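Local coordinates for protein 3-chlorocatechol 1,2-dioxygenase (Rhodococcus opacus, PDB 2BOY) that probably catalyses the iron(III)-dependent intradiol cleavage of catechols such as 3-chlorocatechol during the breakdown of chlorinated aromatic compounds, at residues T35-L38 with I39-G42; P48-D52 with V53-H57; E65-G69 with S70-I74; A186-P189 with A190-H193; G217-V220 with A221-K225. All coordinates share one frame; numbering follows the deposited sequence.

Interactions 1 and 2 lie in series on consecutive helices of the N-terminal part, meet where Trp37 packs on Phe50, and both touch the second subunit. Their chemistry is mainly aromatic and aliphatic and involves bound lipid, although interaction 2 is fully buried and interaction 1 only partly. Interaction 4 is buried too, but polar: there strand 187-197 supplies two iron ligands and an arginine to the benzhydroxamate site that interaction 2 reaches from another element. Interaction 5, about 8 Å from interaction 4 between centres, is a partly buried turn joined to it by the Arg188-Asp219 salt bridge. Interaction 3, a surface loop, relies on side-chain hydrogen bonds and connects to interaction 5 through Lys225 and Ala223.

Interaction 1: residues T35-L38 with I39-G42; sequences TGWL and ISVG. With LPP (2-(hexadecanoyloxy)-1-[(phosphonooxy)methyl]ethyl hexadecanoate), chain K.
The indole of Trp37 is sandwiched between a methyl group of its own helix and a fatty-acyl chain. One turn along helix 28-43, Val41 places CG2 over one face of the ring, 3.5 Å from the centroid of the six-membered ring and only 8° off its normal, which meets the definition of a CH-pi contact. On the opposite face, C15 of the phospholipid lies 3.3 Å above the ring plane, while its C13 comes within 3.6 Å of Trp37 CB. The ring reaches this place because CG is anti to the backbone N (chi1 -178°). Its NE1 is hydrogen-bonded to Pro174 O, which should limit rotation of the indole. A bound lipid beside such a helix is a recurrent feature of catechol 1,2-dioxygenases, where the acyl chains occupy a hydrophobic tunnel at the dimer interface. On another side of the helix, Thr35 and Leu38 pack on Leu51 of the second subunit; Thr35 CG2 also meets Ile39 CD1 at 4.1 Å. The carbonyl of Trp37 serves two donors: Val41 N at 3.1 Å, and Ser40 OG, which comes in the carbonyl plane onto a lone pair of Trp37 O at 2.6 Å.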
# COMPACT_ATOMS: atom_id res chain seq x y z
N THR A 35 -5.17 6.36 -4.92
CA THR A 35 -5.56 5.11 -5.56
C THR A 35 -4.78 4.84 -6.85
O THR A 35 -4.26 3.74 -7.06
CB THR A 35 -7.11 5.10 -5.83
OG1 THR A 35 -7.82 5.26 -4.59
CG2 THR A 35 -7.56 3.71 -6.37
N GLY A 36 -4.71 5.85 -7.73
CA GLY A 36 -3.93 5.72 -8.94
C GLY A 36 -2.47 5.48 -8.66
O GLY A 36 -1.83 4.72 -9.37
N TRP A 37 -1.95 6.12 -7.62
CA TRP A 37 -0.54 5.96 -7.26
C TRP A 37 -0.27 4.55 -6.79
O TRP A 37 0.67 3.89 -7.26
CB TRP A 37 -0.12 6.99 -6.18
CG TRP A 37 1.36 6.86 -5.84
CD1 TRP A 37 2.42 7.41 -6.51
CD2 TRP A 37 1.90 6.09 -4.78
NE1 TRP A 37 3.60 7.02 -5.92
CE2 TRP A 37 3.31 6.20 -4.86
CE3 TRP A 37 1.33 5.29 -3.77
CZ2 TRP A 37 4.17 5.57 -3.95
CZ3 TRP A 37 2.18 4.67 -2.86
CH2 TRP A 37 3.60 4.80 -2.97
N LEU A 38 -1.11 4.04 -5.90
CA LEU A 38 -0.92 2.66 -5.44
C LEU A 38 -0.93 1.65 -6.56
O LEU A 38 -0.08 0.75 -6.62
CB LEU A 38 -1.97 2.34 -4.37
CG LEU A 38 -1.70 3.10 -3.06
CD1 LEU A 38 -2.99 3.14 -2.25
CD2 LEU A 38 -0.60 2.37 -2.26
N ILE A 39 -1.86 1.82 -7.50
CA ILE A 39 -1.95 0.94 -8.68
C ILE A 39 -0.63 0.98 -9.46
O ILE A 39 -0.12 -0.07 -9.85
CB ILE A 39 -3.16 1.32 -9.54
CG1 ILE A 39 -4.47 0.85 -8.88
CG2 ILE A 39 -3.07 0.73 -10.95
CD1 ILE A 39 -5.74 1.60 -9.41
N SER A 40 -0.08 2.18 -9.65
CA SER A 40 1.18 2.36 -10.41
C SER A 40 2.40 1.67 -9.76
O SER A 40 3.27 1.11 -10.45
CB SER A 40 1.44 3.86 -10.63
OG SER A 40 1.93 4.48 -9.46
N VAL A 41 2.42 1.63 -8.43
CA VAL A 41 3.46 0.91 -7.71
C VAL A 41 3.52 -0.54 -8.16
O VAL A 41 4.62 -1.07 -8.50
CB VAL A 41 3.29 1.01 -6.16
CG1 VAL A 41 4.41 0.21 -5.48
CG2 VAL A 41 3.30 2.47 -5.71
N GLY A 42 2.35 -1.20 -8.20
CA GLY A 42 2.32 -2.58 -8.66
C GLY A 42 2.60 -2.72 -10.16
O GLY A 42 3.33 -3.61 -10.58
C6 LPP K . -0.86 15.03 -7.01
C7 LPP K . -0.30 13.89 -6.15
C8 LPP K . -1.37 13.49 -5.13
O9 LPP K . 0.05 12.75 -6.99
O27 LPP K . -0.96 13.75 -3.78
C11 LPP K . 1.17 11.89 -6.53
O10 LPP K . 1.97 11.48 -7.36
C12 LPP K . 1.36 11.51 -5.06
C13 LPP K . 0.57 10.25 -4.71
C14 LPP K . 0.31 10.12 -3.22
C15 LPP K . 0.19 8.65 -2.80
C16 LPP K . 0.25 8.49 -1.28
C17 LPP K . -0.24 7.13 -0.83
C18 LPP K . 0.61 6.61 0.31
C19 LPP K . -0.27 6.02 1.42
C20 LPP K . 0.45 6.01 2.78
C21 LPP K . 1.44 4.86 2.90
C29 LPP K . -2.12 14.03 -2.93
O28 LPP K . -3.17 14.35 -3.47
C30 LPP K . -2.03 13.96 -1.42
C31 LPP K . -1.86 12.52 -0.96
C32 LPP K . -2.66 12.21 0.31
C33 LPP K . -2.55 10.73 0.66
C34 LPP K . -3.80 10.22 1.37
C35 LPP K . -3.81 8.70 1.39
C36 LPP K . -5.21 8.15 1.66
C37 LPP K . -5.33 6.72 1.13
C38 LPP K . -4.86 5.72 2.18
C39 LPP K . -4.15 4.53 1.54
C40 LPP K . -3.67 3.58 2.63
C41 LPP K . -2.48 2.75 2.16
C42 LPP K . -2.62 1.28 2.56
C43 LPP K . -1.76 0.41 1.64
O HOH W 1 -0.19 -1.96 -6.95

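Interaction 2: residues P48-D52 with V53-H57; sequences PLFLD and VFFEH. With BHO (benzhydroxamic acid), chain J; LPP (2-(hexadecanoyloxy)-1-[(phosphonooxy)methyl]ethyl hexadecanoate), chain B.
Leu49 and Val53, one helical turn apart, touch each other through CD1 and CG2 at 3.9 Å, and both methyls press on the benzene ring of benzhydroxamic acid. A turn at chi2 (62°) brings Leu49 CD1 round to both. Val53 CG2 is 3.3 Å from the ligand's C4, and Leu49 CD1 lies 3.5 Å from its C5. Their spacing is set by the backbone bond from Val53 N to Leu49 O, 2.8 Å long. Behind this wall comes an aromatic cluster. Phe50 CE2 and Phe54 CD2 approach to 3.4 Å with the ring planes at 58°, an oblique pairing. Phe55 instead turns an edge toward the Phe50 face, offset, with planes at 82° and centroids 6.0 Å apart. Lipid atom C40 covers a face of Phe55, and on its other flank Phe50 meets Trp37 edge-to-face. Leu51 O takes both Phe55 N and Glu56 N where helix 47-54 gives way to helix 56-64. There Asp52 OD1 and Glu56 OE2 stand 3.4 Å apart, like charges whose mutual repulsion is probably eased by outside donors: Tyr31 OH of the second subunit for Asp52 OD1, and Gly76 N for Glu56 OE2, with Tyr28 OH of the second subunit on OE1. One side of the segment lines the benzhydroxamic acid pocket and another packs on lipid chains, consistent with the helical, lipid-binding dimer interface of catechol 1,2-dioxygenases.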
# COMPACT_ATOMS: atom_id res chain seq x y z
N PRO A 48 8.76 -3.89 -3.65
CA PRO A 48 9.97 -4.06 -2.83
C PRO A 48 10.74 -2.73 -2.63
O PRO A 48 11.14 -2.47 -1.49
CB PRO A 48 10.78 -5.10 -3.59
CG PRO A 48 9.77 -5.87 -4.46
CD PRO A 48 8.71 -4.83 -4.80
N LEU A 49 10.88 -1.91 -3.67
CA LEU A 49 11.56 -0.63 -3.52
C LEU A 49 10.82 0.27 -2.53
O LEU A 49 11.41 0.78 -1.58
CB LEU A 49 11.72 0.06 -4.88
CG LEU A 49 12.26 1.50 -4.88
CD1 LEU A 49 13.68 1.62 -4.29
CD2 LEU A 49 12.24 1.99 -6.35
N PHE A 50 9.52 0.46 -2.75
CA PHE A 50 8.75 1.36 -1.89
C PHE A 50 8.82 0.91 -0.44
O PHE A 50 9.10 1.72 0.47
CB PHE A 50 7.28 1.36 -2.34
CG PHE A 50 6.38 2.12 -1.42
CD1 PHE A 50 5.36 1.47 -0.73
CD2 PHE A 50 6.56 3.47 -1.20
CE1 PHE A 50 4.51 2.18 0.12
CE2 PHE A 50 5.73 4.18 -0.32
CZ PHE A 50 4.72 3.51 0.34
N LEU A 51 8.54 -0.38 -0.22
CA LEU A 51 8.52 -0.88 1.15
C LEU A 51 9.91 -0.80 1.78
O LEU A 51 10.04 -0.41 2.95
CB LEU A 51 8.02 -2.33 1.17
CG LEU A 51 6.56 -2.42 0.66
CD1 LEU A 51 6.18 -3.91 0.50
CD2 LEU A 51 5.59 -1.67 1.56
N ASP A 52 10.93 -1.18 1.00
CA ASP A 52 12.30 -1.17 1.51
C ASP A 52 12.79 0.25 1.81
O ASP A 52 13.56 0.41 2.77
CB ASP A 52 13.28 -1.85 0.55
CG ASP A 52 13.18 -3.36 0.61
OD1 ASP A 52 12.38 -3.91 1.41
OD2 ASP A 52 13.85 -4.08 -0.14
N VAL A 53 12.34 1.25 1.06
CA VAL A 53 12.69 2.65 1.38
C VAL A 53 12.09 3.08 2.74
O VAL A 53 12.80 3.58 3.63
CB VAL A 53 12.26 3.62 0.26
CG1 VAL A 53 12.31 5.10 0.73
CG2 VAL A 53 13.19 3.45 -0.91
N PHE A 54 10.79 2.85 2.90
CA PHE A 54 10.06 3.47 4.01
C PHE A 54 9.86 2.62 5.25
O PHE A 54 9.66 3.17 6.35
CB PHE A 54 8.70 3.96 3.49
CG PHE A 54 8.82 5.15 2.57
CD1 PHE A 54 9.23 6.37 3.08
CD2 PHE A 54 8.59 5.03 1.21
CE1 PHE A 54 9.35 7.48 2.23
CE2 PHE A 54 8.73 6.12 0.36
CZ PHE A 54 9.09 7.34 0.89
N PHE A 55 9.89 1.31 5.08
CA PHE A 55 9.51 0.40 6.18
C PHE A 55 10.56 -0.60 6.59
O PHE A 55 10.55 -1.03 7.75
CB PHE A 55 8.21 -0.33 5.87
CG PHE A 55 7.10 0.58 5.56
CD1 PHE A 55 6.63 0.68 4.26
CD2 PHE A 55 6.55 1.41 6.55
CE1 PHE A 55 5.59 1.59 3.95
CE2 PHE A 55 5.53 2.32 6.24
CZ PHE A 55 5.06 2.41 4.94
N GLU A 56 11.44 -1.05 5.68
CA GLU A 56 12.39 -2.10 6.10
C GLU A 56 13.26 -1.71 7.31
O GLU A 56 13.54 -2.56 8.17
CB GLU A 56 13.24 -2.66 4.94
CG GLU A 56 13.97 -3.98 5.26
CD GLU A 56 15.06 -4.39 4.28
OE1 GLU A 56 15.80 -5.35 4.62
OE2 GLU A 56 15.23 -3.76 3.22
N HIS A 57 13.71 -0.44 7.38
CA HIS A 57 14.49 -0.02 8.56
C HIS A 57 13.79 -0.36 9.90
O HIS A 57 14.45 -0.78 10.87
CB HIS A 57 14.86 1.48 8.52
CG HIS A 57 13.70 2.41 8.74
ND1 HIS A 57 13.37 2.89 10.00
CD2 HIS A 57 12.79 2.92 7.88
CE1 HIS A 57 12.31 3.67 9.89
NE2 HIS A 57 11.94 3.71 8.61
C1 BHO J . 18.44 0.58 -1.13
C2 BHO J . 17.62 0.52 0.10
C3 BHO J . 16.29 0.96 0.04
C4 BHO J . 15.79 1.46 -1.17
C5 BHO J . 16.57 1.52 -2.31
C6 BHO J . 17.90 1.10 -2.30
C BHO J . 19.86 0.11 -1.07
O1 BHO J . 20.40 0.19 -0.01
N BHO J . 20.58 -0.34 -2.07
O2 BHO J . 20.19 -1.19 -2.88
C7 LPP B . 0.37 -15.18 4.50
O9 LPP B . -0.91 -14.88 5.08
O27 LPP B . 0.73 -14.70 7.81
C11 LPP B . -1.73 -14.01 4.21
O10 LPP B . -2.81 -14.42 3.82
C12 LPP B . -1.26 -12.62 3.82
C13 LPP B . -1.27 -11.70 5.03
C14 LPP B . -1.86 -10.34 4.69
C15 LPP B . -0.82 -9.24 4.87
C16 LPP B . -1.50 -7.89 5.04
C17 LPP B . -0.53 -6.77 4.78
C18 LPP B . -1.23 -5.45 5.00
C19 LPP B . -0.37 -4.29 4.56
C20 LPP B . -0.44 -3.15 5.58
C21 LPP B . -1.87 -2.77 5.91
C22 LPP B . -2.37 -1.65 5.01
C23 LPP B . -2.78 -0.46 5.85
C24 LPP B . -1.55 0.37 6.19
C29 LPP B . 0.85 -13.53 7.48
C30 LPP B . 1.74 -12.59 8.26
C31 LPP B . 1.22 -11.16 8.11
C32 LPP B . 1.15 -10.45 9.46
C33 LPP B . 0.78 -8.98 9.30
C34 LPP B . 2.03 -8.12 9.17
C35 LPP B . 1.68 -6.70 8.74
C36 LPP B . 2.95 -5.88 8.63
C37 LPP B . 2.94 -5.01 7.41
C38 LPP B . 4.30 -4.35 7.20
C39 LPP B . 4.34 -3.69 5.83
C40 LPP B . 3.67 -2.32 5.83
C41 LPP B . 2.94 -2.08 4.50
C42 LPP B . 2.39 -0.65 4.35
C43 LPP B . 2.18 -0.31 2.87
C44 LPP B . 1.38 0.96 2.65
O HOH W 2 14.11 1.23 5.26

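Interaction 3: residues E65-G69 with S70-I74; sequences ESNRG and SQSSI
Asn67 points its side chain across the bend of the chain at Ser72, amide against hydroxyl. The two residues lie on an irregular loop, without helix or strand, that leads from helix 56-64 toward strand 102-110 of the beta domain. Asn67 ND2 donates to Ser72 OG over 2.9 Å with an N-H...O angle of 171°, and the oxygen lies only 4° out of the amide plane, so the bond is nearly straight and coplanar with its donor group. Ser72 OG is also hydrogen-bonded to Glu60 OE2, which ties the loop to the preceding helix. Putting an alanine at Asn67 would remove the amide and would probably leave Ser72 OG without this donor, with the bend less firmly fixed. Gln71 starts off away from Asn67, but a bend at chi2 (58°) folds its amide back, and OE1 accepts from Ser72 N at 2.9 Å in the carbonyl plane, on a lone pair. That same oxygen receives Lys225 NZ, while NE2 reaches Glu227. Nearer the tip of the loop, Ser70 OG bonds to Thr250 N. A water spans the bend, donating to Ser70 O at 2.8 Å and accepting a weak bond from Gly69 N at 3.1 Å.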
# COMPACT_ATOMS: atom_id res chain seq x y z
N GLU A 65 17.45 -6.28 17.52
CA GLU A 65 17.48 -6.51 18.97
C GLU A 65 17.93 -7.94 19.39
O GLU A 65 18.44 -8.11 20.51
CB GLU A 65 16.17 -6.16 19.71
CG GLU A 65 15.17 -5.15 19.17
CD GLU A 65 13.87 -5.20 19.97
OE1 GLU A 65 12.79 -5.49 19.40
OE2 GLU A 65 13.92 -4.98 21.21
N SER A 66 17.81 -8.90 18.49
CA SER A 66 18.25 -10.28 18.72
C SER A 66 19.62 -10.63 18.13
O SER A 66 19.95 -11.80 18.06
CB SER A 66 17.23 -11.27 18.13
OG SER A 66 16.01 -11.22 18.84
N ASN A 67 20.36 -9.64 17.63
CA ASN A 67 21.68 -9.89 16.99
C ASN A 67 22.63 -10.60 17.96
O ASN A 67 22.69 -10.21 19.13
CB ASN A 67 22.34 -8.56 16.60
CG ASN A 67 21.80 -8.00 15.28
OD1 ASN A 67 20.95 -8.63 14.63
ND2 ASN A 67 22.24 -6.80 14.92
N ARG A 68 23.37 -11.59 17.46
CA ARG A 68 24.44 -12.21 18.27
C ARG A 68 25.81 -11.76 17.80
O ARG A 68 26.85 -12.17 18.35
CB ARG A 68 24.36 -13.71 18.18
CG ARG A 68 23.03 -14.26 18.69
CD ARG A 68 22.99 -15.75 18.74
NE ARG A 68 21.66 -16.22 19.10
CZ ARG A 68 21.31 -17.50 19.20
NH1 ARG A 68 22.20 -18.46 18.99
NH2 ARG A 68 20.06 -17.82 19.51
N GLY A 69 25.83 -10.92 16.77
CA GLY A 69 27.09 -10.44 16.26
C GLY A 69 27.14 -8.94 16.10
O GLY A 69 26.47 -8.21 16.83
N SER A 70 27.92 -8.48 15.13
CA SER A 70 28.11 -7.03 14.97
C SER A 70 26.90 -6.35 14.29
O SER A 70 25.93 -7.04 13.90
CB SER A 70 29.44 -6.75 14.25
OG SER A 70 29.46 -7.29 12.93
N GLN A 71 26.95 -5.02 14.16
CA GLN A 71 25.79 -4.26 13.77
C GLN A 71 25.26 -4.64 12.39
O GLN A 71 26.04 -4.86 11.47
CB GLN A 71 26.08 -2.76 13.84
CG GLN A 71 24.82 -1.86 13.59
CD GLN A 71 23.66 -2.11 14.58
OE1 GLN A 71 22.89 -3.06 14.44
NE2 GLN A 71 23.52 -1.20 15.57
N SER A 72 23.94 -4.68 12.25
CA SER A 72 23.29 -5.16 11.02
C SER A 72 22.58 -3.99 10.37
O SER A 72 22.42 -2.95 11.02
CB SER A 72 22.24 -6.24 11.35
OG SER A 72 21.39 -5.74 12.36
N SER A 73 22.09 -4.18 9.14
CA SER A 73 21.26 -3.15 8.50
C SER A 73 20.29 -3.73 7.48
O SER A 73 20.28 -4.96 7.28
CB SER A 73 22.13 -2.06 7.86
OG SER A 73 21.29 -0.93 7.54
N ILE A 74 19.48 -2.89 6.84
CA ILE A 74 18.53 -3.40 5.84
C ILE A 74 19.27 -4.06 4.70
O ILE A 74 20.42 -3.70 4.40
CB ILE A 74 17.55 -2.33 5.31
CG1 ILE A 74 18.30 -1.28 4.45
CG2 ILE A 74 16.78 -1.62 6.47
CD1 ILE A 74 17.36 -0.30 3.75
O HOH W 3 24.66 -9.51 14.27

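Interaction 4: residues A186-P189 with A190-H193; sequences AWRP and AHLH. With FE (Fe (III) ion), chain I; BHO (benzhydroxamic acid), chain J.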
# COMPACT_ATOMS: atom_id res chain seq x y z
N ALA A 186 15.53 12.27 -1.99
CA ALA A 186 15.46 10.88 -2.39
C ALA A 186 16.80 10.15 -2.29
O ALA A 186 16.99 9.14 -2.96
CB ALA A 186 14.93 10.81 -3.82
N TRP A 187 17.73 10.65 -1.47
CA TRP A 187 19.12 10.15 -1.51
C TRP A 187 19.43 9.15 -0.41
O TRP A 187 19.06 9.36 0.73
CB TRP A 187 20.09 11.30 -1.28
CG TRP A 187 20.15 12.23 -2.45
CD1 TRP A 187 19.40 13.39 -2.64
CD2 TRP A 187 21.00 12.10 -3.59
NE1 TRP A 187 19.76 13.98 -3.83
CE2 TRP A 187 20.74 13.22 -4.44
CE3 TRP A 187 21.96 11.16 -3.99
CZ2 TRP A 187 21.40 13.40 -5.66
CZ3 TRP A 187 22.63 11.35 -5.20
CH2 TRP A 187 22.33 12.46 -6.02
N ARG A 188 20.19 8.12 -0.77
CA ARG A 188 20.95 7.30 0.19
C ARG A 188 22.43 7.76 0.15
O ARG A 188 22.97 7.97 -0.94
CB ARG A 188 20.89 5.83 -0.24
CG ARG A 188 19.48 5.26 -0.32
CD ARG A 188 19.40 3.81 0.22
NE ARG A 188 19.86 3.83 1.61
CZ ARG A 188 20.66 2.94 2.17
NH1 ARG A 188 21.11 1.89 1.48
NH2 ARG A 188 21.04 3.15 3.43
N PRO A 189 23.10 7.81 1.31
CA PRO A 189 24.54 8.08 1.33
C PRO A 189 25.24 6.88 0.69
O PRO A 189 24.60 5.80 0.58
CB PRO A 189 24.87 8.16 2.82
CG PRO A 189 23.87 7.22 3.45
CD PRO A 189 22.56 7.51 2.66
N ALA A 190 26.49 7.03 0.28
CA ALA A 190 27.25 5.94 -0.39
C ALA A 190 27.44 4.78 0.55
O ALA A 190 27.67 5.03 1.72
CB ALA A 190 28.62 6.46 -0.82
N HIS A 191 27.38 3.54 0.06
CA HIS A 191 27.46 2.37 0.95
C HIS A 191 27.89 1.08 0.21
O HIS A 191 27.70 0.96 -1.00
CB HIS A 191 26.09 2.13 1.64
CG HIS A 191 24.97 1.97 0.66
ND1 HIS A 191 24.28 3.03 0.13
CD2 HIS A 191 24.49 0.86 0.04
CE1 HIS A 191 23.41 2.59 -0.76
NE2 HIS A 191 23.50 1.26 -0.82
N LEU A 192 28.43 0.14 0.98
CA LEU A 192 28.76 -1.19 0.53
C LEU A 192 27.78 -2.10 1.25
O LEU A 192 27.65 -1.96 2.48
CB LEU A 192 30.18 -1.56 0.95
CG LEU A 192 31.26 -0.56 0.52
CD1 LEU A 192 32.61 -1.09 0.98
CD2 LEU A 192 31.19 -0.49 -1.03
N HIS A 193 27.13 -3.00 0.51
CA HIS A 193 26.15 -4.01 1.07
C HIS A 193 26.88 -5.31 1.33
O HIS A 193 27.70 -5.71 0.52
CB HIS A 193 25.10 -4.35 0.03
CG HIS A 193 24.05 -3.29 -0.19
ND1 HIS A 193 22.94 -3.20 0.63
CD2 HIS A 193 23.90 -2.33 -1.14
CE1 HIS A 193 22.18 -2.20 0.22
NE2 HIS A 193 22.75 -1.64 -0.85
FE FE I . 22.21 0.16 -1.95
C1 BHO J . 18.44 0.58 -1.13
C2 BHO J . 17.62 0.52 0.10
C3 BHO J . 16.29 0.96 0.04
C4 BHO J . 15.79 1.46 -1.17
C5 BHO J . 16.57 1.52 -2.31
C6 BHO J . 17.90 1.10 -2.30
C BHO J . 19.86 0.11 -1.07
O1 BHO J . 20.40 0.19 -0.01
N BHO J . 20.58 -0.34 -2.07
O2 BHO J . 20.19 -1.19 -2.88
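With CG set between the backbone N and the carbonyl carbon (chi1 56°), the His191 side chain folds back along the strand until ND1 faces the carbonyl of Pro189. The resulting bond, His191 ND1 to Pro189 O, is 2.8 Å long and almost straight at 172°; the acceptor lies in the ring plane and the donor in the carbonyl plane. On the far side of the ring His191 NE2 binds the ferric ion at 2.0 Å, and the ND1 bond and this metal bond together should hold the imidazole's rotation. His193 NE2 binds the same ion at 2.2 Å. Arg188, bent at chi2 and chi3 (58° at the latter), curls its guanidinium over the His191 ring: NH1 stands 3.3 Å above the plane, offset toward the rim. Arg188 CD meanwhile rests 3.6 Å from C1 of benzhydroxamic acid. NH1 is also directed at the ligand's O1, although the modelled separation is too short to be trusted as a bond length. Outside the segments Asp219 forms a salt bridge with Arg188 NH2, and Gln207 OE1 accepts from NH1, a second shell that positions the guanidinium. Together with Tyr133, the two histidines make up the protein ligands of the iron here, and the arrangement, with benzhydroxamic acid bound at the metal, is that of the non-haem ferric centre of intradiol ring-cleavage dioxygenases.

Interaction 5: residues G217-V220 with A221-K225; sequences GSDV and ANAVK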
# COMPACT_ATOMS: atom_id res chain seq x y z
N GLY A 217 23.48 11.71 7.44
CA GLY A 217 22.50 12.22 8.39
C GLY A 217 21.08 12.39 7.86
O GLY A 217 20.24 12.89 8.57
N SER A 218 20.82 11.98 6.62
CA SER A 218 19.50 12.13 6.06
C SER A 218 19.25 11.06 4.99
O SER A 218 18.83 11.34 3.87
CB SER A 218 19.30 13.55 5.49
OG SER A 218 20.47 14.01 4.84
N ASP A 219 19.54 9.81 5.34
CA ASP A 219 19.30 8.68 4.45
C ASP A 219 17.81 8.60 4.21
O ASP A 219 17.02 8.45 5.16
CB ASP A 219 19.77 7.43 5.17
CG ASP A 219 19.61 6.17 4.37
OD1 ASP A 219 19.25 6.18 3.15
OD2 ASP A 219 19.81 5.07 4.92
N VAL A 220 17.40 8.71 2.93
CA VAL A 220 15.97 8.50 2.59
C VAL A 220 15.39 7.18 3.22
O VAL A 220 14.20 7.09 3.61
CB VAL A 220 15.73 8.52 1.05
CG1 VAL A 220 16.37 7.33 0.44
CG2 VAL A 220 14.20 8.56 0.72
N ALA A 221 16.23 6.16 3.31
CA ALA A 221 15.81 4.85 3.83
C ALA A 221 15.97 4.69 5.36
O ALA A 221 15.60 3.65 5.91
CB ALA A 221 16.58 3.73 3.10
N ASN A 222 16.55 5.68 6.03
CA ASN A 222 16.71 5.63 7.51
C ASN A 222 17.47 4.41 8.01
O ASN A 222 17.16 3.86 9.08
CB ASN A 222 15.36 5.72 8.21
CG ASN A 222 14.81 7.11 8.20
OD1 ASN A 222 13.75 7.37 7.60
ND2 ASN A 222 15.52 8.03 8.85
N ALA A 223 18.47 4.00 7.23
CA ALA A 223 19.17 2.75 7.53
C ALA A 223 20.62 2.96 8.01
O ALA A 223 21.38 1.98 8.12
CB ALA A 223 19.16 1.83 6.28
N VAL A 224 21.01 4.22 8.30
CA VAL A 224 22.37 4.45 8.77
C VAL A 224 22.38 4.18 10.29
O VAL A 224 21.48 4.58 11.01
CB VAL A 224 22.89 5.86 8.47
CG1 VAL A 224 24.24 6.17 9.19
CG2 VAL A 224 23.02 6.09 6.96
N LYS A 225 23.41 3.46 10.73
CA LYS A 225 23.68 3.31 12.17
C LYS A 225 25.15 3.69 12.43
O LYS A 225 26.03 3.54 11.55
CB LYS A 225 23.34 1.86 12.65
CG LYS A 225 21.91 1.38 12.28
CD LYS A 225 21.71 -0.04 12.77
CE LYS A 225 20.38 -0.71 12.33
NZ LYS A 225 20.40 -2.14 12.81
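Asp219 turns its carboxylate inward over the following backbone, and nearly all the close packing of this contact gathers round it. CG is anti to the backbone N (chi1 -179°), which brings both oxygens over the amides ahead. OD1 accepts from Ala221 N at 3.0 Å and OD2 from Ala223 N at 2.9 Å; the donors meet the two oxygens from well out of the carboxylate plane, by 77° and 43°. A third bond closes the turn itself: Asn222 N reaches Asp219 O at 2.9 Å. Aliphatic groups fill in beside the charge, with Ala223 CB 3.6 Å from OD2 and Val224 CG2 3.9 Å from Asp219 CB. OD2 has a further partner in Arg188, so the buried carboxylate is well supplied with donors, which would be expected to stabilise its negative charge. Replacing Asp219 by an alanine would probably leave the amides of Ala221 and Ala223 without their acceptors and take from the Arg188 guanidinium its salt-bridge partner. The other side is looser: Asn222 is exposed and points away, its ND2 no nearer than 4.0 Å to Asp219 O. Taken together, the geometry is an Asx turn laid over a type I beta turn from Asp219 to Asn222, placed in the loop between strands 204-210 and 229-236 that borders the benzhydroxamic acid pocket.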